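PDB 4GBM: CurM Sulfotransferase from Moorea producta, which probably transfers a sulfo group from PAPS to a polyketide intermediate of curacin biosynthesis, leaving the adenosine-3',5'-diphosphate product. Local coordinates for residues A[70-76]-A[111-117]; A[159-165]-A[216-222]; A[248-252]-A[272-278]. The protein carries 2 engineered substitutions. All coordinates share one frame; numbering follows the deposited sequence. Where two conformers were deposited one is given.

The three contacts follow one another along the chain, and none nests in or crosses another. Interaction 1 closes a mostly helical loop between residues 70-76 and 111-117, at the edge of the domain and about 35 Å, centre to centre, from interaction 3. Interaction 2 comes next. It joins strand 158-163 to the outermost strand 216-220, with helices 166-175 and 189-208 in the crossover. Interaction 3 links two turns of the long loop between helices 228-239 and 297-305. Interactions 2 and 3 do not touch, yet both reach the bound adenosine-3',5'-diphosphate: 159-165 with 216-222 at ribose and purine, 248-252 with 272-278 at the purine amino group.

Interaction 1 of 3, residues A[70-76]-A[111-117]. With SO4 (sulfate ion), chain Q.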
loop_
_atom_site.group_PDB
_atom_site.type_symbol
_atom_site.label_atom_id
_atom_site.label_comp_id
_atom_site.label_asym_id
_atom_site.label_seq_id
_atom_site.Cartn_x
_atom_site.Cartn_y
_atom_site.Cartn_z
ATOM N N ASN A 70 6.357 6.264 16.577
ATOM C CA ASN A 70 7.232 5.561 17.513
ATOM C C ASN A 70 6.476 4.819 18.611
ATOM O O ASN A 70 6.892 3.740 19.030
ATOM C CB ASN A 70 8.257 6.517 18.133
ATOM C CG ASN A 70 9.282 7.009 17.125
ATOM O OD1 ASN A 70 9.761 6.246 16.283
ATOM N ND2 ASN A 70 9.624 8.288 17.208
ATOM N N THR A 71 5.380 5.407 19.082
ATOM C CA THR A 71 4.606 4.838 20.192
ATOM C C THR A 71 3.111 4.895 19.901
ATOM O O THR A 71 2.666 5.685 19.072
ATOM C CB THR A 71 4.845 5.589 21.515
ATOM O OG1 THR A 71 4.314 6.917 21.406
ATOM C CG2 THR A 71 6.328 5.632 21.880
ATOM N N MET A 72 2.339 4.059 20.589
ATOM C CA MET A 72 0.895 4.000 20.370
ATOM C C MET A 72 0.136 5.261 20.799
ATOM O O MET A 72 -0.894 5.584 20.211
ATOM C CB MET A 72 0.292 2.750 21.016
ATOM C CG MET A 72 0.648 1.467 20.283
ATOM S SD MET A 72 0.014 1.413 18.583
ATOM C CE MET A 72 -1.700 0.968 18.870
ATOM N N LYS A 73 0.641 5.966 21.812
ATOM C CA LYS A 73 0.059 7.255 22.207
ATOM C C LYS A 73 0.281 8.326 21.141
ATOM O O LYS A 73 -0.626 9.107 20.847
ATOM C CB LYS A 73 0.597 7.732 23.557
ATOM C CG LYS A 73 -0.286 7.344 24.722
ATOM C CD LYS A 73 0.044 8.147 25.968
ATOM C CE LYS A 73 -0.993 7.919 27.062
ATOM N NZ LYS A 73 -1.025 6.500 27.527
ATOM N N GLU A 74 1.486 8.361 20.571
ATOM C CA GLU A 74 1.788 9.246 19.443
ATOM C C GLU A 74 0.817 8.991 18.295
ATOM O O GLU A 74 0.247 9.926 17.731
ATOM C CB GLU A 74 3.214 9.027 18.938
ATOM C CG GLU A 74 4.308 9.745 19.702
ATOM C CD GLU A 74 5.664 9.594 19.027
ATOM O OE1 GLU A 74 6.687 9.879 19.680
ATOM O OE2 GLU A 74 5.706 9.184 17.841
ATOM N N ARG A 75 0.641 7.713 17.960
ATOM C CA ARG A 75 -0.273 7.297 16.900
ATOM C C ARG A 75 -1.714 7.739 17.174
ATOM O O ARG A 75 -2.367 8.293 16.296
ATOM C CB ARG A 75 -0.205 5.782 16.708
ATOM C CG ARG A 75 -1.134 5.243 15.634
ATOM C CD ARG A 75 -1.080 3.727 15.590
ATOM N NE ARG A 75 -1.925 3.173 14.535
ATOM C CZ ARG A 75 -3.206 2.832 14.684
ATOM N NH1 ARG A 75 -3.825 2.996 15.851
ATOM N NH2 ARG A 75 -3.877 2.329 13.657
ATOM N N GLN A 76 -2.199 7.496 18.389
ATOM C CA GLN A 76 -3.564 7.869 18.769
ATOM C C GLN A 76 -3.780 9.378 18.640
ATOM O O GLN A 76 -4.822 9.822 18.156
ATOM C CB GLN A 76 -3.864 7.407 20.203
ATOM C CG GLN A 76 -5.342 7.470 20.611
ATOM C CD GLN A 76 -5.800 8.864 21.013
ATOM O OE1 GLN A 76 -5.111 9.572 21.751
ATOM N NE2 GLN A 76 -6.974 9.262 20.531
ATOM N N GLU A 111 -2.621 1.481 23.798
ATOM C CA GLU A 111 -2.420 2.931 23.839
ATOM C C GLU A 111 -2.196 3.435 25.267
ATOM O O GLU A 111 -1.338 4.291 25.499
ATOM C CB GLU A 111 -3.602 3.656 23.187
ATOM C CG GLU A 111 -3.744 3.360 21.687
ATOM C CD GLU A 111 -5.055 3.852 21.088
ATOM O OE1 GLU A 111 -6.036 4.032 21.846
ATOM O OE2 GLU A 111 -5.103 4.051 19.849
ATOM N N SER A 112 -2.962 2.895 26.216
ATOM C CA SER A 112 -2.854 3.311 27.613
ATOM C C SER A 112 -1.493 2.948 28.210
ATOM O O SER A 112 -0.913 3.738 28.966
ATOM C CB SER A 112 -3.998 2.729 28.452
ATOM O OG SER A 112 -3.874 1.326 28.591
ATOM N N GLN A 113 -0.980 1.767 27.870
ATOM C CA GLN A 113 0.349 1.360 28.333
ATOM C C GLN A 113 1.446 2.039 27.512
ATOM O O GLN A 113 2.610 2.089 27.922
ATOM C CB GLN A 113 0.520 -0.162 28.301
ATOM C CG GLN A 113 1.776 -0.621 29.045
ATOM C CD GLN A 113 1.962 -2.122 29.077
ATOM O OE1 GLN A 113 1.283 -2.865 28.379
ATOM N NE2 GLN A 113 2.903 -2.573 29.895
ATOM N N ASN A 114 1.048 2.574 26.360
ATOM C CA ASN A 114 1.944 3.254 25.431
ATOM C C ASN A 114 3.050 2.350 24.890
ATOM O O ASN A 114 4.235 2.674 24.965
ATOM C CB ASN A 114 2.507 4.555 26.012
ATOM C CG ASN A 114 3.029 5.490 24.934
ATOM O OD1 ASN A 114 2.676 5.353 23.761
ATOM N ND2 ASN A 114 3.862 6.444 25.323
ATOM N N LEU A 115 2.645 1.212 24.341
ATOM C CA LEU A 115 3.589 0.301 23.715
ATOM C C LEU A 115 4.281 0.987 22.549
ATOM O O LEU A 115 3.709 1.869 21.905
ATOM C CB LEU A 115 2.875 -0.959 23.220
ATOM C CG LEU A 115 2.279 -1.922 24.253
ATOM C CD1 LEU A 115 1.940 -3.221 23.535
ATOM C CD2 LEU A 115 3.202 -2.184 25.443
ATOM N N SER A 116 5.521 0.593 22.278
ATOM C CA SER A 116 6.178 1.058 21.062
ATOM C C SER A 116 5.522 0.419 19.843
ATOM O O SER A 116 4.907 -0.646 19.937
ATOM C CB SER A 116 7.664 0.718 21.082
ATOM O OG SER A 116 7.872 -0.670 20.899
ATOM N N ILE A 117 5.672 1.066 18.693
ATOM C CA ILE A 117 5.147 0.507 17.448
ATOM C C ILE A 117 5.814 -0.843 17.140
ATOM O O ILE A 117 5.161 -1.775 16.662
ATOM C CB ILE A 117 5.230 1.524 16.274
ATOM C CG1 ILE A 117 3.870 2.199 16.057
ATOM C CG2 ILE A 117 5.588 0.844 14.965
ATOM C CD1 ILE A 117 3.309 2.905 17.262
HETATM S S SO4 Q . -7.750 1.492 14.655
HETATM O O1 SO4 Q . -6.374 1.276 15.083
HETATM O O2 SO4 Q . -7.796 2.778 13.958
HETATM O O3 SO4 Q . -8.163 0.444 13.732
HETATM O O4 SO4 Q . -8.583 1.537 15.850
HETATM O O HOH W 1 4.646 8.657 23.589
HETATM O O HOH W 2 -2.882 4.112 18.400
HETATM O O HOH W 3 -6.567 3.686 17.570
#
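Residues 70-72 run beside 115-117 and form a single backbone bridge, Thr71 with Ser116. Ile117 N donates to Asn70 O (3.0 Å), and Met72 N donates to Leu115 O (2.9 Å). Residues 70-76 enter a helix; 111-117 leave one helix and start the next. Thr71 is the N-cap of helix 72-78, and its OG1 accepts from Glu74 N. Asn114, with positive phi, is the C-prime residue of the Schellman motif that ends helix 100-113. Ser116 is the N-cap of helix 117-128. The contact is thus a joint between helix ends at the periphery of the sulfotransferase domain. The Asn114 side chain extends with CG anti to the backbone N (chi1 -160°), which brings OD1 to Lys73 N at 2.9 Å. This side-chain bond ties Asn114 to the first turn of helix 72-78. Water 1 joins Asn114 ND2 to Thr71 OG1. The Lys73 side chain crosses that of Asn114 at about a right angle, and its NZ donates to Glu111 O (3.0 Å). On the buried side Met72 SD meets Ile117 CD1 at 3.9 Å. Glu111 OE2 lies against Gln76 CG (3.5 Å). Water 2 bridges this carboxylate oxygen to Met72 O and Arg75 NH1. Arg75 NH1 and NH2 both donate to O1 of a sulfate, probably from the crystallisation liquor, at the guanidinium edge. Arg75 NE and NH2 also bond His65 O and Leu64 O.

Interaction 2 of 3, residues A[159-165]-A[216-222]; sequences YIYLVRH and QHQIRYE. With A3P (adenosine-3'-5'-diphosphate), chain G.
Arg164 and Tyr221 lie side by side just past the C-terminal ends of two parallel strands, pointing the same way. Arg164 is extended, CG anti to the backbone N (chi1 -173°), and its CD and guanidinium run over one face of the Tyr221 ring. Arg164 CZ sits 4.0 Å from the centroid of the Tyr221 ring, an off-centre cation-pi contact with the planes 36° apart. Both residues reach the nucleotide. Arg164 NH1 donates to A3P O2' (3.0 Å). Tyr221 OH donates to A3P N3 (2.7 Å), which lies in the plane of the Tyr221 ring at its edge. Arg42 O and Leu282 O take further bonds from the guanidinium. The strands are the last two of the five-stranded parallel sheet of this P-loop-like fold, and the nucleotide lies at the C-terminal ends of both. Five backbone bonds join them. Glu222 is bent at chi2 (77°), and its OE2 accepts from His165 N (2.9 Å) on the syn side; OE1 is hydrogen-bonded to Tyr308 OH. Water 4 links Glu222 OE2 to Arg164 NE. Along one sheet face Ile160 CG2 touches Ile219 CD1 at 3.6 Å, and Leu162 CD1 packs on Ile219 CG2.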
loop_
_atom_site.group_PDB
_atom_site.type_symbol
_atom_site.label_atom_id
_atom_site.label_comp_id
_atom_site.label_asym_id
_atom_site.label_seq_id
_atom_site.Cartn_x
_atom_site.Cartn_y
_atom_site.Cartn_z
ATOM N N TYR A 159 10.561 -6.046 -0.350
ATOM C CA TYR A 159 9.842 -4.884 -0.856
ATOM C C TYR A 159 9.291 -5.128 -2.238
ATOM O O TYR A 159 10.034 -5.460 -3.166
ATOM C CB TYR A 159 10.778 -3.679 -0.878
ATOM C CG TYR A 159 11.174 -3.269 0.504
ATOM C CD1 TYR A 159 10.413 -2.346 1.213
ATOM C CD2 TYR A 159 12.302 -3.812 1.119
ATOM C CE1 TYR A 159 10.762 -1.970 2.498
ATOM C CE2 TYR A 159 12.661 -3.444 2.408
ATOM C CZ TYR A 159 11.890 -2.515 3.086
ATOM O OH TYR A 159 12.237 -2.143 4.354
ATOM N N ILE A 160 7.975 -4.979 -2.359
ATOM C CA ILE A 160 7.312 -4.999 -3.654
ATOM C C ILE A 160 7.113 -3.553 -4.086
ATOM O O ILE A 160 6.396 -2.801 -3.420
ATOM C CB ILE A 160 5.944 -5.698 -3.568
ATOM C CG1 ILE A 160 6.090 -7.129 -3.046
ATOM C CG2 ILE A 160 5.240 -5.680 -4.934
ATOM C CD1 ILE A 160 4.747 -7.743 -2.620
ATOM N N TYR A 161 7.742 -3.172 -5.200
ATOM C CA TYR A 161 7.645 -1.816 -5.724
ATOM C C TYR A 161 6.630 -1.824 -6.850
ATOM O O TYR A 161 6.900 -2.342 -7.938
ATOM C CB TYR A 161 9.026 -1.342 -6.200
ATOM C CG TYR A 161 9.089 0.032 -6.848
ATOM C CD1 TYR A 161 8.132 1.023 -6.585
ATOM C CD2 TYR A 161 10.141 0.347 -7.704
ATOM C CE1 TYR A 161 8.220 2.280 -7.187
ATOM C CE2 TYR A 161 10.243 1.597 -8.307
ATOM C CZ TYR A 161 9.285 2.558 -8.039
ATOM O OH TYR A 161 9.389 3.774 -8.653
ATOM N N LEU A 162 5.449 -1.286 -6.552
ATOM C CA LEU A 162 4.341 -1.228 -7.504
ATOM C C LEU A 162 4.329 0.137 -8.184
ATOM O O LEU A 162 4.295 1.168 -7.511
ATOM C CB LEU A 162 3.019 -1.489 -6.772
ATOM C CG LEU A 162 1.723 -1.371 -7.574
ATOM C CD1 LEU A 162 1.639 -2.398 -8.712
ATOM C CD2 LEU A 162 0.539 -1.510 -6.632
ATOM N N VAL A 163 4.383 0.123 -9.515
ATOM C CA VAL A 163 4.408 1.347 -10.320
ATOM C C VAL A 163 3.240 1.387 -11.304
ATOM O O VAL A 163 2.777 0.346 -11.769
ATOM C CB VAL A 163 5.754 1.532 -11.090
ATOM C CG1 VAL A 163 6.920 1.675 -10.135
ATOM C CG2 VAL A 163 6.016 0.392 -12.066
ATOM N N ARG A 164 2.758 2.595 -11.591
ATOM C CA ARG A 164 1.724 2.802 -12.604
ATOM C C ARG A 164 2.091 4.025 -13.440
ATOM O O ARG A 164 2.765 4.927 -12.955
ATOM C CB ARG A 164 0.347 2.964 -11.947
ATOM C CG ARG A 164 -0.795 3.011 -12.958
ATOM C CD ARG A 164 -2.131 3.063 -12.274
ATOM N NE ARG A 164 -3.208 2.964 -13.256
ATOM C CZ ARG A 164 -4.493 3.103 -12.959
ATOM N NH1 ARG A 164 -4.854 3.397 -11.715
ATOM N NH2 ARG A 164 -5.416 2.967 -13.904
ATOM N N HIS A 165 1.652 4.041 -14.699
ATOM C CA HIS A 165 1.945 5.139 -15.601
ATOM C C HIS A 165 1.538 6.470 -14.964
ATOM O O HIS A 165 0.450 6.575 -14.391
ATOM C CB HIS A 165 1.184 4.947 -16.912
ATOM C CG HIS A 165 1.679 5.811 -18.030
ATOM N ND1 HIS A 165 1.418 7.166 -18.104
ATOM C CD2 HIS A 165 2.408 5.506 -19.129
ATOM C CE1 HIS A 165 1.983 7.658 -19.192
ATOM N NE2 HIS A 165 2.585 6.672 -19.834
ATOM N N GLN A 216 14.082 -6.978 -3.336
ATOM C CA GLN A 216 13.149 -6.085 -4.019
ATOM C C GLN A 216 12.646 -6.665 -5.330
ATOM O O GLN A 216 13.354 -7.412 -6.017
ATOM C CB GLN A 216 13.782 -4.713 -4.255
ATOM C CG GLN A 216 15.118 -4.770 -4.984
ATOM C CD GLN A 216 15.783 -3.425 -5.037
ATOM O OE1 GLN A 216 15.361 -2.535 -5.779
ATOM N NE2 GLN A 216 16.829 -3.259 -4.240
ATOM N N HIS A 217 11.405 -6.315 -5.666
ATOM C CA HIS A 217 10.751 -6.851 -6.850
ATOM C C HIS A 217 9.778 -5.816 -7.380
ATOM O O HIS A 217 8.920 -5.344 -6.638
ATOM C CB HIS A 217 9.985 -8.115 -6.444
ATOM C CG HIS A 217 9.342 -8.844 -7.580
ATOM N ND1 HIS A 217 10.034 -9.715 -8.395
ATOM C CD2 HIS A 217 8.058 -8.863 -8.010
ATOM C CE1 HIS A 217 9.205 -10.226 -9.290
ATOM N NE2 HIS A 217 8.003 -9.721 -9.082
ATOM N N GLN A 218 9.903 -5.467 -8.655
ATOM C CA GLN A 218 9.021 -4.465 -9.240
ATOM C C GLN A 218 7.819 -5.109 -9.906
ATOM O O GLN A 218 7.946 -6.124 -10.597
ATOM C CB GLN A 218 9.777 -3.612 -10.263
ATOM C CG GLN A 218 9.005 -2.371 -10.717
ATOM C CD GLN A 218 9.708 -1.624 -11.835
ATOM O OE1 GLN A 218 9.287 -1.676 -12.993
ATOM N NE2 GLN A 218 10.785 -0.931 -11.497
ATOM N N ILE A 219 6.646 -4.514 -9.687
ATOM C CA ILE A 219 5.428 -4.893 -10.396
ATOM C C ILE A 219 4.856 -3.660 -11.082
ATOM O O ILE A 219 4.696 -2.620 -10.457
ATOM C CB ILE A 219 4.373 -5.483 -9.444
ATOM C CG1 ILE A 219 4.871 -6.823 -8.883
ATOM C CG2 ILE A 219 3.022 -5.690 -10.177
ATOM C CD1 ILE A 219 3.953 -7.438 -7.861
ATOM N N ARG A 220 4.563 -3.786 -12.371
ATOM C CA ARG A 220 3.886 -2.721 -13.101
ATOM C C ARG A 220 2.396 -2.993 -13.041
ATOM O O ARG A 220 1.947 -4.095 -13.374
ATOM C CB ARG A 220 4.371 -2.675 -14.546
ATOM C CG ARG A 220 5.898 -2.674 -14.622
ATOM C CD ARG A 220 6.409 -2.789 -16.046
ATOM N NE ARG A 220 6.299 -1.531 -16.776
ATOM C CZ ARG A 220 7.104 -0.486 -16.601
ATOM N NH1 ARG A 220 6.918 0.602 -17.332
ATOM N NH2 ARG A 220 8.091 -0.514 -15.699
ATOM N N TYR A 221 1.639 -1.986 -12.611
ATOM C CA TYR A 221 0.181 -2.092 -12.548
ATOM C C TYR A 221 -0.399 -2.622 -13.855
ATOM O O TYR A 221 -1.329 -3.448 -13.858
ATOM C CB TYR A 221 -0.444 -0.727 -12.224
ATOM C CG TYR A 221 -1.941 -0.727 -12.394
ATOM C CD1 TYR A 221 -2.773 -1.222 -11.391
ATOM C CD2 TYR A 221 -2.527 -0.266 -13.571
ATOM C CE1 TYR A 221 -4.156 -1.245 -11.548
ATOM C CE2 TYR A 221 -3.912 -0.279 -13.744
ATOM C CZ TYR A 221 -4.717 -0.768 -12.732
ATOM O OH TYR A 221 -6.076 -0.775 -12.915
ATOM N N GLU A 222 0.135 -2.131 -14.969
ATOM C CA GLU A 222 -0.402 -2.490 -16.275
ATOM C C GLU A 222 -0.254 -3.991 -16.534
ATOM O O GLU A 222 -1.176 -4.614 -17.059
ATOM C CB GLU A 222 0.245 -1.652 -17.385
ATOM C CG GLU A 222 -0.057 -0.135 -17.298
ATOM C CD GLU A 222 0.741 0.611 -16.229
ATOM O OE1 GLU A 222 1.752 0.086 -15.708
ATOM O OE2 GLU A 222 0.338 1.747 -15.920
HETATM P P1 A3P G . -9.419 4.750 -9.925
HETATM O O1P A3P G . -9.416 6.182 -9.451
HETATM O O2P A3P G . -10.593 3.952 -9.418
HETATM O O3P A3P G . -9.150 4.616 -11.397
HETATM P P2 A3P G . -4.782 2.456 -4.898
HETATM O O4P A3P G . -3.289 2.377 -4.930
HETATM O O5P A3P G . -5.354 3.756 -4.410
HETATM O O6P A3P G . -5.419 1.246 -4.269
HETATM O "O5'" A3P G . -5.221 2.425 -6.455
HETATM C "C5'" A3P G . -6.579 2.712 -6.804
HETATM C "C4'" A3P G . -6.729 2.360 -8.263
HETATM O "O4'" A3P G . -6.683 0.934 -8.400
HETATM C "C3'" A3P G . -8.088 2.739 -8.819
HETATM O "O3'" A3P G . -8.109 4.126 -9.189
HETATM C "C2'" A3P G . -8.205 1.775 -9.994
HETATM O "O2'" A3P G . -7.627 2.336 -11.176
HETATM C "C1'" A3P G . -7.383 0.560 -9.580
HETATM N N9 A3P G . -8.276 -0.586 -9.270
HETATM C C8 A3P G . -9.082 -0.741 -8.199
HETATM N N7 A3P G . -9.777 -1.908 -8.269
HETATM C C5 A3P G . -9.405 -2.509 -9.419
HETATM C C6 A3P G . -9.737 -3.769 -10.127
HETATM N N6 A3P G . -10.626 -4.638 -9.586
HETATM N N1 A3P G . -9.113 -4.007 -11.312
HETATM C C2 A3P G . -8.214 -3.151 -11.848
HETATM N N3 A3P G . -7.864 -1.993 -11.250
HETATM C C4 A3P G . -8.416 -1.644 -10.065
HETATM O O HOH W 4 -2.286 2.590 -16.103
#

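Interaction 3 of 3, residues A[248-252]-A[272-278]. With ZN (zinc ion), chain D; A3P (adenosine-3'-5'-diphosphate), chain G.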
loop_
_atom_site.group_PDB
_atom_site.type_symbol
_atom_site.label_atom_id
_atom_site.label_comp_id
_atom_site.label_asym_id
_atom_site.label_seq_id
_atom_site.Cartn_x
_atom_site.Cartn_y
_atom_site.Cartn_z
ATOM N N LEU A 248 -5.870 -15.110 -7.623
ATOM C CA LEU A 248 -6.543 -14.608 -8.818
ATOM C C LEU A 248 -8.008 -14.274 -8.573
ATOM O O LEU A 248 -8.729 -13.903 -9.510
ATOM C CB LEU A 248 -6.436 -15.638 -9.951
ATOM C CG LEU A 248 -5.022 -15.906 -10.473
ATOM C CD1 LEU A 248 -5.001 -17.206 -11.260
ATOM C CD2 LEU A 248 -4.524 -14.757 -11.330
ATOM N N GLN A 249 -8.445 -14.401 -7.319
ATOM C CA GLN A 249 -9.859 -14.220 -6.988
ATOM C C GLN A 249 -10.075 -13.208 -5.864
ATOM O O GLN A 249 -10.572 -13.568 -4.798
ATOM C CB GLN A 249 -10.485 -15.564 -6.607
ATOM C CG GLN A 249 -10.256 -16.688 -7.629
ATOM C CD GLN A 249 -10.940 -16.445 -8.962
ATOM O OE1 GLN A 249 -11.932 -15.711 -9.050
ATOM N NE2 GLN A 249 -10.420 -17.082 -10.015
ATOM N N PRO A 250 -9.742 -11.924 -6.110
ATOM C CA PRO A 250 -9.790 -10.949 -5.015
ATOM C C PRO A 250 -11.190 -10.605 -4.498
ATOM O O PRO A 250 -11.310 -9.985 -3.441
ATOM C CB PRO A 250 -9.109 -9.708 -5.615
ATOM C CG PRO A 250 -9.267 -9.856 -7.090
ATOM C CD PRO A 250 -9.192 -11.334 -7.347
ATOM N N TYR A 251 -12.228 -11.020 -5.226
ATOM C CA TYR A 251 -13.626 -10.786 -4.820
ATOM C C TYR A 251 -14.264 -11.978 -4.106
ATOM O O TYR A 251 -15.477 -11.995 -3.863
ATOM C CB TYR A 251 -14.463 -10.314 -6.023
ATOM C CG TYR A 251 -14.024 -8.949 -6.489
ATOM C CD1 TYR A 251 -14.540 -7.795 -5.903
ATOM C CD2 TYR A 251 -13.045 -8.815 -7.471
ATOM C CE1 TYR A 251 -14.110 -6.527 -6.302
ATOM C CE2 TYR A 251 -12.603 -7.562 -7.880
ATOM C CZ TYR A 251 -13.144 -6.423 -7.292
ATOM O OH TYR A 251 -12.701 -5.190 -7.690
ATOM N N GLN A 252 -13.443 -12.969 -3.767
ATOM C CA GLN A 252 -13.917 -14.160 -3.059
ATOM C C GLN A 252 -13.330 -14.233 -1.649
ATOM O O GLN A 252 -12.185 -13.837 -1.422
ATOM C CB GLN A 252 -13.564 -15.428 -3.848
ATOM C CG GLN A 252 -14.328 -15.575 -5.165
ATOM C CD GLN A 252 -13.973 -16.841 -5.942
ATOM O OE1 GLN A 252 -13.215 -17.691 -5.472
ATOM N NE2 GLN A 252 -14.527 -16.966 -7.142
ATOM N N PHE A 272 -12.140 -0.191 -5.322
ATOM C CA PHE A 272 -12.060 -1.634 -5.493
ATOM C C PHE A 272 -13.461 -2.247 -5.620
ATOM O O PHE A 272 -13.695 -3.110 -6.468
ATOM C CB PHE A 272 -11.259 -2.251 -4.333
ATOM C CG PHE A 272 -11.244 -3.754 -4.342
ATOM C CD1 PHE A 272 -10.434 -4.449 -5.243
ATOM C CD2 PHE A 272 -12.038 -4.474 -3.454
ATOM C CE1 PHE A 272 -10.428 -5.840 -5.266
ATOM C CE2 PHE A 272 -12.037 -5.865 -3.469
ATOM C CZ PHE A 272 -11.226 -6.548 -4.381
ATOM N N LEU A 273 -14.400 -1.773 -4.806
ATOM C CA LEU A 273 -15.753 -2.327 -4.828
ATOM C C LEU A 273 -16.648 -1.740 -5.931
ATOM O O LEU A 273 -17.844 -2.041 -5.990
ATOM C CB LEU A 273 -16.407 -2.238 -3.442
ATOM C CG LEU A 273 -15.693 -3.028 -2.333
ATOM C CD1 LEU A 273 -16.371 -2.795 -0.995
ATOM C CD2 LEU A 273 -15.593 -4.531 -2.636
ATOM N N LYS A 274 -16.068 -0.913 -6.804
ATOM C CA LYS A 274 -16.761 -0.486 -8.026
ATOM C C LYS A 274 -16.458 -1.417 -9.204
ATOM O O LYS A 274 -16.943 -1.204 -10.324
ATOM C CB LYS A 274 -16.437 0.969 -8.367
ATOM C CG LYS A 274 -17.070 1.957 -7.387
ATOM C CD LYS A 274 -16.734 3.391 -7.754
ATOM C CE LYS A 274 -17.252 4.367 -6.706
ATOM N NZ LYS A 274 -16.492 4.261 -5.423
ATOM N N HIS A 275 -15.671 -2.456 -8.934
ATOM C CA HIS A 275 -15.371 -3.496 -9.916
ATOM C C HIS A 275 -15.766 -4.854 -9.348
ATOM O O HIS A 275 -16.073 -4.971 -8.158
ATOM C CB HIS A 275 -13.877 -3.453 -10.277
ATOM C CG HIS A 275 -13.434 -2.117 -10.790
ATOM N ND1 HIS A 275 -13.551 -1.748 -12.112
ATOM C CD2 HIS A 275 -12.900 -1.048 -10.157
ATOM C CE1 HIS A 275 -13.106 -0.518 -12.278
ATOM N NE2 HIS A 275 -12.709 -0.066 -11.102
ATOM N N ASN A 276 -15.774 -5.877 -10.197
ATOM C CA ASN A 276 -16.083 -7.231 -9.734
ATOM C C ASN A 276 -15.134 -8.292 -10.282
ATOM O O ASN A 276 -15.364 -9.494 -10.109
ATOM C CB ASN A 276 -17.556 -7.594 -10.008
ATOM C CG ASN A 276 -17.867 -7.726 -11.483
ATOM O OD1 ASN A 276 -17.002 -7.512 -12.333
ATOM N ND2 ASN A 276 -19.114 -8.076 -11.796
ATOM N N THR A 277 -14.062 -7.829 -10.925
ATOM C CA THR A 277 -13.008 -8.693 -11.436
ATOM C C THR A 277 -11.715 -7.889 -11.503
ATOM O O THR A 277 -11.728 -6.680 -11.272
ATOM C CB THR A 277 -13.372 -9.270 -12.834
ATOM O OG1 THR A 277 -12.439 -10.302 -13.188
ATOM C CG2 THR A 277 -13.387 -8.176 -13.905
ATOM N N ILE A 278 -10.611 -8.558 -11.822
ATOM C CA ILE A 278 -9.362 -7.847 -12.136
ATOM C C ILE A 278 -9.595 -7.194 -13.496
ATOM O O ILE A 278 -9.674 -7.882 -14.520
ATOM C CB ILE A 278 -8.165 -8.805 -12.186
ATOM C CG1 ILE A 278 -8.004 -9.524 -10.841
ATOM C CG2 ILE A 278 -6.889 -8.032 -12.562
ATOM C CD1 ILE A 278 -7.082 -10.752 -10.882
HETATM ZN ZN ZN D . -14.305 -2.773 -13.798
HETATM P P1 A3P G . -9.419 4.750 -9.925
HETATM O O1P A3P G . -9.416 6.182 -9.451
HETATM O O2P A3P G . -10.593 3.952 -9.418
HETATM O O3P A3P G . -9.150 4.616 -11.397
HETATM P P2 A3P G . -4.782 2.456 -4.898
HETATM O O4P A3P G . -3.289 2.377 -4.930
HETATM O O5P A3P G . -5.354 3.756 -4.410
HETATM O O6P A3P G . -5.419 1.246 -4.269
HETATM O "O5'" A3P G . -5.221 2.425 -6.455
HETATM C "C5'" A3P G . -6.579 2.712 -6.804
HETATM C "C4'" A3P G . -6.729 2.360 -8.263
HETATM O "O4'" A3P G . -6.683 0.934 -8.400
HETATM C "C3'" A3P G . -8.088 2.739 -8.819
HETATM O "O3'" A3P G . -8.109 4.126 -9.189
HETATM C "C2'" A3P G . -8.205 1.775 -9.994
HETATM O "O2'" A3P G . -7.627 2.336 -11.176
HETATM C "C1'" A3P G . -7.383 0.560 -9.580
HETATM N N9 A3P G . -8.276 -0.586 -9.270
HETATM C C8 A3P G . -9.082 -0.741 -8.199
HETATM N N7 A3P G . -9.777 -1.908 -8.269
HETATM C C5 A3P G . -9.405 -2.509 -9.419
HETATM C C6 A3P G . -9.737 -3.769 -10.127
HETATM N N6 A3P G . -10.626 -4.638 -9.586
HETATM N N1 A3P G . -9.113 -4.007 -11.312
HETATM C C2 A3P G . -8.214 -3.151 -11.848
HETATM N N3 A3P G . -7.864 -1.993 -11.250
HETATM C C4 A3P G . -8.416 -1.644 -10.065
HETATM O O HOH W 5 -10.988 -11.837 -10.440
#
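Two turns of one long loop form part of the purine end of the adenosine-3',5'-diphosphate pocket. Residues 249-252 form a type I turn that presents Tyr251 to a short 3-10 turn at 272-274. The Tyr251 ring lies between the two parts of 272-278. On one face it makes an offset stack with Phe272, centroids 4.3 Å apart and planes only 3° from parallel. On the opposite face Asn276 CA sits almost over the Tyr251 ring centroid at 3.8 Å, a CH-pi contact. The Phe272 side chain comes at Tyr251 from the opposite direction. Tyr251 OH donates to Phe272 O (2.6 Å), which also accepts from His275 N. The same hydroxyl accepts from A3P N6 at 2.9 Å. Thr277 O takes a second bond from this amino group, so two oxygens hold it. Beside them, His275 CB lies 3.3 Å from Tyr251 OH, while His275 ND1 binds a zinc ion that Asp279 also ligates. Farther from the ligand, Pro250 CG packs across Ile278 CG1 at 4.0 Å, and Pro250 CB meets Phe272 CZ. Helix 45-53 backs this apolar patch through Val50 and Met51. Gripping the adenine amino group with a tyrosine hydroxyl and a backbone carbonyl, both from a loop, is consistent with adenine recognition in a PAPS-type nucleotide site.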